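Local coordinates for minor capsid protein (Cafeteriavirus-dependent mavirus, PDB 6G42), which probably builds the pentameric vertices of the virophage mavirus capsid as the penton protein, a single jelly-roll minor capsid protein, at residues C[65-70]-C[279-284]; C[94-97]-C[102-105]; C[205-210]-C[284-289]. All blocks are in the same frame, centred on the assembly; numbering follows the deposited sequence.

Contact 1: residues C[65-70]-C[279-284]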
ATOM      1  N   LEU C  65      -5.671 -25.360   5.081  1.00 50.03           N
ATOM      2  CA  LEU C  65      -4.341 -24.760   5.036  1.00 52.23           C
ATOM      3  C   LEU C  65      -3.258 -25.665   4.424  1.00 55.91           C
ATOM      4  O   LEU C  65      -2.236 -25.166   3.957  1.00 59.91           O
ATOM      5  CB  LEU C  65      -3.921 -24.346   6.449  1.00 52.34           C
ATOM      6  CG  LEU C  65      -4.891 -23.494   7.274  1.00 52.88           C
ATOM      7  CD1 LEU C  65      -4.171 -22.907   8.477  1.00 52.38           C
ATOM      8  CD2 LEU C  65      -5.521 -22.374   6.462  1.00 54.02           C
ATOM      9  N   PHE C  66      -3.474 -26.981   4.435  1.00 57.15           N
ATOM     10  CA  PHE C  66      -2.471 -27.959   3.987  1.00 57.50           C
ATOM     11  C   PHE C  66      -3.158 -29.220   3.449  1.00 59.68           C
ATOM     12  O   PHE C  66      -4.271 -29.551   3.867  1.00 62.30           O
ATOM     13  CB  PHE C  66      -1.527 -28.305   5.144  1.00 54.46           C
ATOM     14  CG  PHE C  66      -0.310 -29.089   4.730  1.00 54.15           C
ATOM     15  CD1 PHE C  66       0.729 -28.473   4.042  1.00 55.23           C
ATOM     16  CD2 PHE C  66      -0.189 -30.441   5.039  1.00 55.37           C
ATOM     17  CE1 PHE C  66       1.862 -29.191   3.661  1.00 54.71           C
ATOM     18  CE2 PHE C  66       0.943 -31.163   4.667  1.00 54.58           C
ATOM     19  CZ  PHE C  66       1.968 -30.538   3.976  1.00 53.60           C
ATOM     20  N   LYS C  67      -2.489 -29.905   2.520  1.00 59.58           N
ATOM     21  CA  LYS C  67      -3.021 -31.106   1.863  1.00 56.93           C
ATOM     22  C   LYS C  67      -1.886 -32.113   1.654  1.00 58.13           C
ATOM     23  O   LYS C  67      -1.250 -32.101   0.603  1.00 56.28           O
ATOM     24  CB  LYS C  67      -3.646 -30.727   0.520  1.00 55.96           C
ATOM     25  CG  LYS C  67      -4.315 -31.870  -0.229  1.00 54.87           C
ATOM     26  CD  LYS C  67      -4.733 -31.420  -1.615  1.00 53.91           C
ATOM     27  CE  LYS C  67      -5.685 -32.396  -2.269  1.00 54.38           C
ATOM     28  NZ  LYS C  67      -6.291 -31.790  -3.483  1.00 55.48           N
ATOM     29  N   PRO C  68      -1.643 -33.001   2.648  1.00 61.44           N
ATOM     30  CA  PRO C  68      -0.489 -33.923   2.651  1.00 61.82           C
ATOM     31  C   PRO C  68      -0.267 -34.819   1.426  1.00 63.76           C
ATOM     32  O   PRO C  68       0.873 -35.216   1.176  1.00 65.31           O
ATOM     33  CB  PRO C  68      -0.762 -34.804   3.868  1.00 60.63           C
ATOM     34  CG  PRO C  68      -1.520 -33.930   4.789  1.00 61.39           C
ATOM     35  CD  PRO C  68      -2.415 -33.120   3.902  1.00 61.24           C
ATOM     36  N   ALA C  69      -1.328 -35.141   0.690  1.00 64.92           N
ATOM     37  CA  ALA C  69      -1.234 -36.025  -0.481  1.00 66.75           C
ATOM     38  C   ALA C  69      -0.197 -35.552  -1.506  1.00 68.84           C
ATOM     39  O   ALA C  69       0.599 -36.349  -1.993  1.00 71.33           O
ATOM     40  CB  ALA C  69      -2.600 -36.172  -1.138  1.00 67.57           C
ATOM     41  N   GLY C  70      -0.203 -34.255  -1.801  1.00 71.48           N
ATOM     42  CA  GLY C  70       0.690 -33.659  -2.800  1.00 70.42           C
ATOM     43  C   GLY C  70       2.161 -33.529  -2.432  1.00 70.04           C
ATOM     44  O   GLY C  70       2.993 -33.303  -3.317  1.00 70.77           O
ATOM     45  N   ILE C 279     -13.771 -24.364  -5.494  1.00 44.13           N
ATOM     46  CA  ILE C 279     -12.379 -24.149  -5.135  1.00 45.15           C
ATOM     47  C   ILE C 279     -11.524 -25.068  -6.001  1.00 46.87           C
ATOM     48  O   ILE C 279     -11.775 -26.269  -6.050  1.00 49.14           O
ATOM     49  CB  ILE C 279     -12.121 -24.480  -3.641  1.00 45.64           C
ATOM     50  CG1 ILE C 279     -13.059 -23.685  -2.727  1.00 46.93           C
ATOM     51  CG2 ILE C 279     -10.674 -24.177  -3.252  1.00 45.66           C
ATOM     52  CD1 ILE C 279     -13.211 -24.284  -1.342  1.00 48.23           C
ATOM     53  N   TYR C 280     -10.516 -24.502  -6.666  1.00 48.95           N
ATOM     54  CA  TYR C 280      -9.485 -25.280  -7.379  1.00 49.48           C
ATOM     55  C   TYR C 280      -8.209 -25.332  -6.554  1.00 50.03           C
ATOM     56  O   TYR C 280      -7.704 -24.290  -6.151  1.00 51.47           O
ATOM     57  CB  TYR C 280      -9.177 -24.655  -8.742  1.00 48.57           C
ATOM     58  CG  TYR C 280     -10.201 -24.998  -9.787  1.00 48.68           C
ATOM     59  CD1 TYR C 280     -11.420 -24.332  -9.838  1.00 49.34           C
ATOM     60  CD2 TYR C 280      -9.966 -26.011 -10.709  1.00 49.07           C
ATOM     61  CE1 TYR C 280     -12.376 -24.657 -10.786  1.00 50.47           C
ATOM     62  CE2 TYR C 280     -10.914 -26.349 -11.661  1.00 50.52           C
ATOM     63  CZ  TYR C 280     -12.117 -25.668 -11.701  1.00 51.95           C
ATOM     64  OH  TYR C 280     -13.057 -26.001 -12.653  1.00 54.05           O
ATOM     65  N   ASP C 281      -7.696 -26.536  -6.308  1.00 50.62           N
ATOM     66  CA  ASP C 281      -6.386 -26.703  -5.672  1.00 53.20           C
ATOM     67  C   ASP C 281      -5.262 -26.589  -6.713  1.00 54.38           C
ATOM     68  O   ASP C 281      -5.522 -26.547  -7.918  1.00 54.91           O
ATOM     69  CB  ASP C 281      -6.298 -28.049  -4.934  1.00 55.13           C
ATOM     70  CG  ASP C 281      -7.119 -28.085  -3.640  1.00 57.03           C
ATOM     71  OD1 ASP C 281      -7.900 -27.148  -3.372  1.00 61.00           O
ATOM     72  OD2 ASP C 281      -6.985 -29.072  -2.881  1.00 56.18           O
ATOM     73  N   TYR C 282      -4.017 -26.538  -6.242  1.00 56.48           N
ATOM     74  CA  TYR C 282      -2.842 -26.455  -7.133  1.00 57.47           C
ATOM     75  C   TYR C 282      -2.609 -27.707  -7.983  1.00 57.96           C
ATOM     76  O   TYR C 282      -2.099 -27.596  -9.096  1.00 58.12           O
ATOM     77  CB  TYR C 282      -1.573 -26.080  -6.355  1.00 57.31           C
ATOM     78  CG  TYR C 282      -1.485 -24.597  -6.109  1.00 57.99           C
ATOM     79  CD1 TYR C 282      -1.219 -23.722  -7.153  1.00 58.93           C
ATOM     80  CD2 TYR C 282      -1.692 -24.062  -4.842  1.00 60.00           C
ATOM     81  CE1 TYR C 282      -1.156 -22.357  -6.943  1.00 59.22           C
ATOM     82  CE2 TYR C 282      -1.630 -22.695  -4.622  1.00 60.31           C
ATOM     83  CZ  TYR C 282      -1.366 -21.846  -5.678  1.00 59.28           C
ATOM     84  OH  TYR C 282      -1.304 -20.493  -5.463  1.00 60.48           O
ATOM     85  N   ASP C 283      -3.007 -28.877  -7.474  1.00 58.61           N
ATOM     86  CA  ASP C 283      -3.038 -30.119  -8.286  1.00 58.98           C
ATOM     87  C   ASP C 283      -4.242 -30.230  -9.255  1.00 61.45           C
ATOM     88  O   ASP C 283      -4.484 -31.288  -9.839  1.00 61.28           O
ATOM     89  CB  ASP C 283      -2.915 -31.369  -7.396  1.00 57.79           C
ATOM     90  CG  ASP C 283      -4.053 -31.520  -6.397  1.00 57.29           C
ATOM     91  OD1 ASP C 283      -5.182 -31.057  -6.663  1.00 56.42           O
ATOM     92  OD2 ASP C 283      -3.809 -32.117  -5.327  1.00 54.88           O
ATOM     93  N   ASN C 284      -4.983 -29.132  -9.404  1.00 64.58           N
ATOM     94  CA  ASN C 284      -6.109 -28.987 -10.338  1.00 65.82           C
ATOM     95  C   ASN C 284      -7.311 -29.895 -10.007  1.00 64.75           C
ATOM     96  O   ASN C 284      -8.181 -30.105 -10.851  1.00 63.43           O
ATOM     97  CB  ASN C 284      -5.632 -29.133 -11.807  1.00 66.86           C
ATOM     98  CG  ASN C 284      -6.141 -28.007 -12.724  1.00 69.88           C
ATOM     99  OD1 ASN C 284      -6.308 -26.858 -12.304  1.00 70.96           O
ATOM    100  ND2 ASN C 284      -6.357 -28.331 -13.991  1.00 70.52           N
TER

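Contact 2: residues C[94-97]-C[102-105]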
ATOM      1  N   SER C  94      -1.217 -39.003   8.399  1.00 72.47           N
ATOM      2  CA  SER C  94      -2.473 -39.775   8.489  1.00 70.54           C
ATOM      3  C   SER C  94      -3.281 -39.546   9.774  1.00 69.25           C
ATOM      4  O   SER C  94      -4.516 -39.545   9.732  1.00 61.20           O
ATOM      5  CB  SER C  94      -2.184 -41.273   8.325  1.00 70.23           C
ATOM      6  OG  SER C  94      -1.193 -41.715   9.235  1.00 69.74           O
ATOM      7  N   THR C  95      -2.579 -39.338  10.892  1.00 70.27           N
ATOM      8  CA  THR C  95      -3.216 -39.087  12.198  1.00 72.27           C
ATOM      9  C   THR C  95      -3.735 -37.658  12.420  1.00 72.73           C
ATOM     10  O   THR C  95      -4.375 -37.401  13.440  1.00 73.43           O
ATOM     11  CB  THR C  95      -2.255 -39.403  13.360  1.00 74.21           C
ATOM     12  OG1 THR C  95      -1.105 -38.552  13.281  1.00 77.15           O
ATOM     13  CG2 THR C  95      -1.820 -40.863  13.324  1.00 74.15           C
ATOM     14  N   PHE C  96      -3.450 -36.741  11.488  1.00 75.38           N
ATOM     15  CA  PHE C  96      -3.853 -35.322  11.598  1.00 73.50           C
ATOM     16  C   PHE C  96      -4.923 -34.862  10.595  1.00 73.83           C
ATOM     17  O   PHE C  96      -5.434 -33.744  10.705  1.00 77.88           O
ATOM     18  CB  PHE C  96      -2.621 -34.431  11.433  1.00 70.90           C
ATOM     19  CG  PHE C  96      -1.561 -34.660  12.470  1.00 70.62           C
ATOM     20  CD1 PHE C  96      -0.570 -35.614  12.272  1.00 71.04           C
ATOM     21  CD2 PHE C  96      -1.546 -33.915  13.645  1.00 70.45           C
ATOM     22  CE1 PHE C  96       0.419 -35.824  13.228  1.00 70.73           C
ATOM     23  CE2 PHE C  96      -0.562 -34.120  14.602  1.00 70.69           C
ATOM     24  CZ  PHE C  96       0.422 -35.076  14.394  1.00 70.85           C
ATOM     25  N   VAL C  97      -5.279 -35.726   9.650  1.00 71.82           N
ATOM     26  CA  VAL C  97      -6.036 -35.345   8.456  1.00 72.57           C
ATOM     27  C   VAL C  97      -7.540 -35.616   8.624  1.00 73.41           C
ATOM     28  O   VAL C  97      -7.929 -36.552   9.315  1.00 74.36           O
ATOM     29  CB  VAL C  97      -5.435 -36.091   7.238  1.00 73.92           C
ATOM     30  CG1 VAL C  97      -6.325 -36.045   6.013  1.00 75.70           C
ATOM     31  CG2 VAL C  97      -4.086 -35.492   6.886  1.00 75.26           C
ATOM     32  N   TYR C 102      -7.374 -33.085   4.094  1.00 58.45           N
ATOM     33  CA  TYR C 102      -6.858 -31.750   4.424  1.00 55.24           C
ATOM     34  C   TYR C 102      -6.537 -31.594   5.911  1.00 55.10           C
ATOM     35  O   TYR C 102      -7.065 -32.326   6.748  1.00 54.89           O
ATOM     36  CB  TYR C 102      -7.888 -30.677   4.066  1.00 54.18           C
ATOM     37  CG  TYR C 102      -8.191 -30.508   2.588  1.00 52.74           C
ATOM     38  CD1 TYR C 102      -7.233 -30.001   1.706  1.00 51.27           C
ATOM     39  CD2 TYR C 102      -9.453 -30.813   2.080  1.00 51.91           C
ATOM     40  CE1 TYR C 102      -7.519 -29.833   0.360  1.00 51.35           C
ATOM     41  CE2 TYR C 102      -9.748 -30.650   0.738  1.00 51.42           C
ATOM     42  CZ  TYR C 102      -8.784 -30.159  -0.118  1.00 51.90           C
ATOM     43  OH  TYR C 102      -9.096 -30.000  -1.450  1.00 52.96           O
ATOM     44  N   MET C 103      -5.674 -30.623   6.212  1.00 53.49           N
ATOM     45  CA  MET C 103      -5.429 -30.140   7.578  1.00 52.84           C
ATOM     46  C   MET C 103      -5.730 -28.642   7.620  1.00 50.38           C
ATOM     47  O   MET C 103      -5.764 -27.983   6.583  1.00 49.01           O
ATOM     48  CB  MET C 103      -3.989 -30.409   8.003  1.00 54.78           C
ATOM     49  CG  MET C 103      -3.657 -31.886   8.147  1.00 56.04           C
ATOM     50  SD  MET C 103      -1.885 -32.230   8.115  1.00 59.11           S
ATOM     51  CE  MET C 103      -1.356 -31.368   9.598  1.00 58.60           C
ATOM     52  N   TYR C 104      -5.941 -28.117   8.824  1.00 48.06           N
ATOM     53  CA  TYR C 104      -6.499 -26.769   9.013  1.00 47.56           C
ATOM     54  C   TYR C 104      -5.705 -25.851   9.959  1.00 48.12           C
ATOM     55  O   TYR C 104      -6.197 -24.796  10.360  1.00 48.95           O
ATOM     56  CB  TYR C 104      -7.957 -26.901   9.479  1.00 47.59           C
ATOM     57  CG  TYR C 104      -8.865 -27.485   8.416  1.00 48.22           C
ATOM     58  CD1 TYR C 104      -8.956 -28.866   8.220  1.00 47.16           C
ATOM     59  CD2 TYR C 104      -9.621 -26.654   7.585  1.00 48.64           C
ATOM     60  CE1 TYR C 104      -9.777 -29.398   7.233  1.00 47.35           C
ATOM     61  CE2 TYR C 104     -10.442 -27.178   6.595  1.00 48.08           C
ATOM     62  CZ  TYR C 104     -10.521 -28.548   6.424  1.00 48.03           C
ATOM     63  OH  TYR C 104     -11.338 -29.058   5.436  1.00 50.74           O
ATOM     64  N   ASP C 105      -4.467 -26.223  10.271  1.00 49.43           N
ATOM     65  CA  ASP C 105      -3.651 -25.496  11.244  1.00 51.03           C
ATOM     66  C   ASP C 105      -2.169 -25.803  10.996  1.00 51.79           C
ATOM     67  O   ASP C 105      -1.767 -26.967  10.991  1.00 52.85           O
ATOM     68  CB  ASP C 105      -4.058 -25.905  12.664  1.00 51.78           C
ATOM     69  CG  ASP C 105      -3.504 -24.978  13.736  1.00 54.49           C
ATOM     70  OD1 ASP C 105      -2.332 -24.543  13.646  1.00 54.06           O
ATOM     71  OD2 ASP C 105      -4.249 -24.696  14.695  1.00 58.10           O
TER

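Contact 3: residues C[205-210]-C[284-289]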
ATOM      1  N   VAL C 205     -13.646 -19.947  -7.851  1.00 45.35           N
ATOM      2  CA  VAL C 205     -14.327 -19.661  -9.105  1.00 46.53           C
ATOM      3  C   VAL C 205     -15.831 -19.659  -8.873  1.00 47.71           C
ATOM      4  O   VAL C 205     -16.329 -20.395  -8.026  1.00 48.01           O
ATOM      5  CB  VAL C 205     -13.969 -20.750 -10.145  1.00 48.39           C
ATOM      6  CG1 VAL C 205     -14.884 -20.714 -11.364  1.00 50.02           C
ATOM      7  CG2 VAL C 205     -12.515 -20.619 -10.576  1.00 48.02           C
ATOM      8  N   ILE C 206     -16.536 -18.822  -9.632  1.00 50.76           N
ATOM      9  CA  ILE C 206     -17.994 -18.904  -9.787  1.00 52.24           C
ATOM     10  C   ILE C 206     -18.283 -19.533 -11.154  1.00 55.16           C
ATOM     11  O   ILE C 206     -17.837 -19.008 -12.177  1.00 53.55           O
ATOM     12  CB  ILE C 206     -18.661 -17.515  -9.720  1.00 51.54           C
ATOM     13  CG1 ILE C 206     -18.455 -16.898  -8.335  1.00 51.65           C
ATOM     14  CG2 ILE C 206     -20.153 -17.614 -10.038  1.00 51.75           C
ATOM     15  CD1 ILE C 206     -18.896 -15.454  -8.211  1.00 51.78           C
ATOM     16  N   GLU C 207     -19.030 -20.642 -11.153  1.00 58.94           N
ATOM     17  CA  GLU C 207     -19.446 -21.342 -12.388  1.00 59.82           C
ATOM     18  C   GLU C 207     -20.965 -21.546 -12.482  1.00 59.74           C
ATOM     19  O   GLU C 207     -21.691 -21.401 -11.490  1.00 57.43           O
ATOM     20  CB  GLU C 207     -18.691 -22.675 -12.560  1.00 60.31           C
ATOM     21  CG  GLU C 207     -18.659 -23.604 -11.352  1.00 60.24           C
ATOM     22  CD  GLU C 207     -17.747 -24.812 -11.548  1.00 61.84           C
ATOM     23  OE1 GLU C 207     -16.712 -24.709 -12.246  1.00 64.30           O
ATOM     24  OE2 GLU C 207     -18.052 -25.880 -10.986  1.00 63.33           O
ATOM     25  N   SER C 208     -21.419 -21.867 -13.695  1.00 59.83           N
ATOM     26  CA  SER C 208     -22.838 -22.045 -14.011  1.00 62.29           C
ATOM     27  C   SER C 208     -23.035 -23.149 -15.043  1.00 65.24           C
ATOM     28  O   SER C 208     -22.390 -23.135 -16.090  1.00 66.48           O
ATOM     29  CB  SER C 208     -23.421 -20.747 -14.567  1.00 60.98           C
ATOM     30  OG  SER C 208     -24.788 -20.908 -14.908  1.00 59.12           O
ATOM     31  N   ASN C 209     -23.937 -24.085 -14.754  1.00 67.83           N
ATOM     32  CA  ASN C 209     -24.275 -25.164 -15.707  1.00 69.58           C
ATOM     33  C   ASN C 209     -25.304 -24.770 -16.788  1.00 66.91           C
ATOM     34  O   ASN C 209     -25.358 -25.416 -17.834  1.00 66.25           O
ATOM     35  CB  ASN C 209     -24.700 -26.464 -14.989  1.00 73.44           C
ATOM     36  CG  ASN C 209     -25.819 -26.261 -13.973  1.00 79.87           C
ATOM     37  OD1 ASN C 209     -26.566 -25.285 -14.030  1.00 88.85           O
ATOM     38  ND2 ASN C 209     -25.930 -27.192 -13.029  1.00 80.33           N
ATOM     39  N   ASP C 210     -26.100 -23.725 -16.543  1.00 65.78           N
ATOM     40  CA  ASP C 210     -27.202 -23.341 -17.459  1.00 66.93           C
ATOM     41  C   ASP C 210     -27.313 -21.852 -17.889  1.00 65.80           C
ATOM     42  O   ASP C 210     -28.304 -21.467 -18.524  1.00 62.45           O
ATOM     43  CB  ASP C 210     -28.537 -23.812 -16.866  1.00 70.03           C
ATOM     44  CG  ASP C 210     -28.869 -23.142 -15.539  1.00 73.60           C
ATOM     45  OD1 ASP C 210     -27.974 -22.510 -14.928  1.00 73.09           O
ATOM     46  OD2 ASP C 210     -30.037 -23.259 -15.101  1.00 77.30           O
ATOM     47  N   ASN C 284      -4.983 -29.132  -9.404  1.00 64.58           N
ATOM     48  CA  ASN C 284      -6.109 -28.987 -10.338  1.00 65.82           C
ATOM     49  C   ASN C 284      -7.311 -29.895 -10.007  1.00 64.75           C
ATOM     50  O   ASN C 284      -8.181 -30.105 -10.851  1.00 63.43           O
ATOM     51  CB  ASN C 284      -5.632 -29.133 -11.807  1.00 66.86           C
ATOM     52  CG  ASN C 284      -6.141 -28.007 -12.724  1.00 69.88           C
ATOM     53  OD1 ASN C 284      -6.308 -26.858 -12.304  1.00 70.96           O
ATOM     54  ND2 ASN C 284      -6.357 -28.331 -13.991  1.00 70.52           N
ATOM     55  N   GLU C 285      -7.371 -30.380  -8.763  1.00 66.43           N
ATOM     56  CA  GLU C 285      -8.505 -31.156  -8.262  1.00 68.39           C
ATOM     57  C   GLU C 285      -9.591 -30.191  -7.811  1.00 64.95           C
ATOM     58  O   GLU C 285      -9.343 -29.310  -6.999  1.00 64.19           O
ATOM     59  CB  GLU C 285      -8.093 -32.046  -7.086  1.00 73.26           C
ATOM     60  CG  GLU C 285      -9.191 -32.996  -6.616  1.00 79.36           C
ATOM     61  CD  GLU C 285      -8.697 -34.072  -5.662  1.00 83.01           C
ATOM     62  OE1 GLU C 285      -7.694 -33.845  -4.948  1.00 84.51           O
ATOM     63  OE2 GLU C 285      -9.330 -35.150  -5.619  1.00 86.03           O
ATOM     64  N   LYS C 286     -10.795 -30.383  -8.334  1.00 63.96           N
ATOM     65  CA  LYS C 286     -11.919 -29.494  -8.072  1.00 63.15           C
ATOM     66  C   LYS C 286     -12.712 -29.954  -6.841  1.00 61.06           C
ATOM     67  O   LYS C 286     -12.951 -31.150  -6.671  1.00 62.65           O
ATOM     68  CB  LYS C 286     -12.813 -29.480  -9.307  1.00 65.72           C
ATOM     69  CG  LYS C 286     -13.809 -28.346  -9.336  1.00 71.45           C
ATOM     70  CD  LYS C 286     -14.541 -28.253 -10.669  1.00 77.13           C
ATOM     71  CE  LYS C 286     -15.693 -29.244 -10.762  1.00 80.59           C
ATOM     72  NZ  LYS C 286     -16.542 -28.976 -11.959  1.00 82.75           N
ATOM     73  N   HIS C 287     -13.096 -29.015  -5.974  1.00 57.98           N
ATOM     74  CA  HIS C 287     -14.035 -29.309  -4.869  1.00 56.63           C
ATOM     75  C   HIS C 287     -14.854 -28.070  -4.489  1.00 54.98           C
ATOM     76  O   HIS C 287     -14.349 -26.953  -4.593  1.00 56.98           O
ATOM     77  CB  HIS C 287     -13.306 -29.892  -3.651  1.00 56.05           C
ATOM     78  CG  HIS C 287     -12.272 -28.985  -3.061  1.00 59.23           C
ATOM     79  ND1 HIS C 287     -12.437 -28.364  -1.841  1.00 60.50           N
ATOM     80  CD2 HIS C 287     -11.057 -28.598  -3.519  1.00 61.09           C
ATOM     81  CE1 HIS C 287     -11.371 -27.632  -1.575  1.00 60.88           C
ATOM     82  NE2 HIS C 287     -10.518 -27.757  -2.576  1.00 60.96           N
ATOM     83  N   PRO C 288     -16.116 -28.258  -4.040  1.00 53.47           N
ATOM     84  CA  PRO C 288     -16.993 -27.098  -3.853  1.00 53.07           C
ATOM     85  C   PRO C 288     -16.736 -26.330  -2.554  1.00 52.34           C
ATOM     86  O   PRO C 288     -16.265 -26.906  -1.565  1.00 50.55           O
ATOM     87  CB  PRO C 288     -18.401 -27.716  -3.840  1.00 52.13           C
ATOM     88  CG  PRO C 288     -18.207 -29.145  -3.444  1.00 51.84           C
ATOM     89  CD  PRO C 288     -16.740 -29.484  -3.508  1.00 52.85           C
ATOM     90  N   LEU C 289     -17.036 -25.032  -2.589  1.00 51.70           N
ATOM     91  CA  LEU C 289     -17.083 -24.204  -1.389  1.00 52.19           C
ATOM     92  C   LEU C 289     -18.345 -24.567  -0.595  1.00 52.77           C
ATOM     93  O   LEU C 289     -19.449 -24.564  -1.151  1.00 52.47           O
ATOM     94  CB  LEU C 289     -17.101 -22.715  -1.756  1.00 49.85           C
ATOM     95  CG  LEU C 289     -17.172 -21.707  -0.595  1.00 48.06           C
ATOM     96  CD1 LEU C 289     -15.922 -21.786   0.270  1.00 46.58           C
ATOM     97  CD2 LEU C 289     -17.376 -20.297  -1.130  1.00 47.54           C
TER

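Contact 1: residues C[65-70]-C[279-284]
The carboxylates of Asp-281 and Asp-283 present different sides of an oxygen to the ammonium group of Lys-67, which lies between them. Asp-283 offers the syn lone pair of OD2, on the side of its other oxygen, at 3.1 Å from Lys-67 NZ. Its OD1 adds a weak bond to Lys-67 NZ of 3.4 Å, so the carboxylate is met almost as a fork. Asp-281 is approached instead on the anti side of OD2, 2.9 Å from Lys-67 NZ and 22° out of the carboxylate plane. Its other needs are met from elsewhere: Tyr-102 OH also bonds to OD2 and His-287 NE2 to OD1, which fixes the rotation of the group. The lysine reaches in as a straight rod: CG stands anti to the backbone N (chi1 -176°) and the rest is extended, bringing CD within 3.5 Å of Asp-281 OD2. It and Asp-283 reach toward each other from opposite directions, while it runs obliquely past Asp-281.

The network ties the jelly-roll to the part of the chain inserted into it. Lys-67 sits in the loop leading from strand 49-62 of the jelly-roll to strand 74-79 of a separate antiparallel sheet. Asp-281 ends strand 272-281 and opens the type I turn to Asn-284, which also carries Asp-283. Glu-285 makes a further salt bridge to Lys-67 NZ, giving this largely buried cation three acidic partners, which would probably keep it protonated. Within the turn, Tyr-282 stacks on His-59 of a neighbouring subunit.

Contact 2: residues C[94-97]-C[102-105]
Tyr-102, whose backbone O lies 3.6 Å from Val-97 CA, hydrogen-bonds through its hydroxyl to Asp-281 OD2, outside the two segments. Its backbone N is held by Asp-98 OD1, from the connection between the two segments. No hydrogen bond crosses the contact; the side chains meet through carbon and sulfur, some against backbone N and O, with Met-103 at the centre, touching both Phe-96 and Val-97. Its CG sits beside the backbone N (chi1 -67°), and a bend at the thioether (chi3 64°) turns the methyl toward Phe-96 CB. Met-103 CE thus comes 3.8 Å from Phe-96 CB and approaches the phenyl ring obliquely. Higher up the same chain, Met-103 CG rests 3.6 Å from Phe-96 O and 3.8 Å from Val-97 CG2.

Val-97 crosses the methionine at about a right angle and divides its two methyls: CG2 goes to Met-103, while CG1 lies 3.7 Å from Tyr-102 N. The pair of segments forms a tight excursion between strand 84-90 and helix 106-120, whose N-cap is Asp-105, bonding Val-107 N through OD1. That helix packs on both Phe-96 and Met-103, and Met-103 also pairs by backbone bonds with Leu-65 and Phe-66, which form a classic beta bulge opposite it. The fit of the two segments therefore rests on dispersion contacts of the thioether chain and on the polar bonds each makes to its surroundings.

Contact 3: residues C[205-210]-C[284-289]
Glu-207 and Lys-286 lie on strands 201-207 and 286-288, both antiparallel to strand 272-281, which runs between them and holds their CA atoms 11.9 Å apart. The two side chains cross that gap from opposite directions. Glu-207 OE2 lies 3.6 Å from Lys-286 NZ, a salt bridge at rather long range with no hydrogen bond assigned. The pairing is one-sided: Glu-207 OE1 is 4.3 Å from the same NZ, and the nearest carbon of the lysine, CE, is 4.1 Å from OE2.

This bridge joins two strands of the jelly-roll sheet across the strand between them. Thr-278 of that strand takes part, its OG1 in a weak hydrogen bond with Glu-207 OE2, and Lys-286 lays its aliphatic chain on Thr-278 and Tyr-280. Glu-207 begins with CG between its backbone N and carbonyl carbon (chi1 49°) and then runs out extended, whereas Lys-286 turns at chi3 (81°) to bring its amino group round to the acid. The lysine is exposed, so the attraction is probably softened by water. Beyond it in the strand, the imidazole of His-287 has Glu-285 O at its edge, in the ring plane, and hydrogen-bonds through NE2 to Asp-281 OD1. Leu-289 turns inward instead, packing on Leu-58 and Ile-61 of strand 49-62.

How the contacts relate
Contact 1 is buried near the centre of the chain, contact 2 is partly buried, and contact 3 lies on the surface. Contacts 1 and 3 hold the same sheet around strand 272-281 and share Asn-284, yet their charges behave differently: a dense cluster in one, a single loose pair in the other. Contact 2 is apolar in its side-chain meetings and nested within the chain loop that contact 1 closes. It adjoins contact 1 at several points, among them the backbone bond of Phe-66 with Met-103, the Tyr-102 to Asp-281 bond and Pro-68 packing on Val-97. Tyr-102 and His-287, whose rings meet at about 40°, link 102-105 to 284-289 beside the acidic cluster.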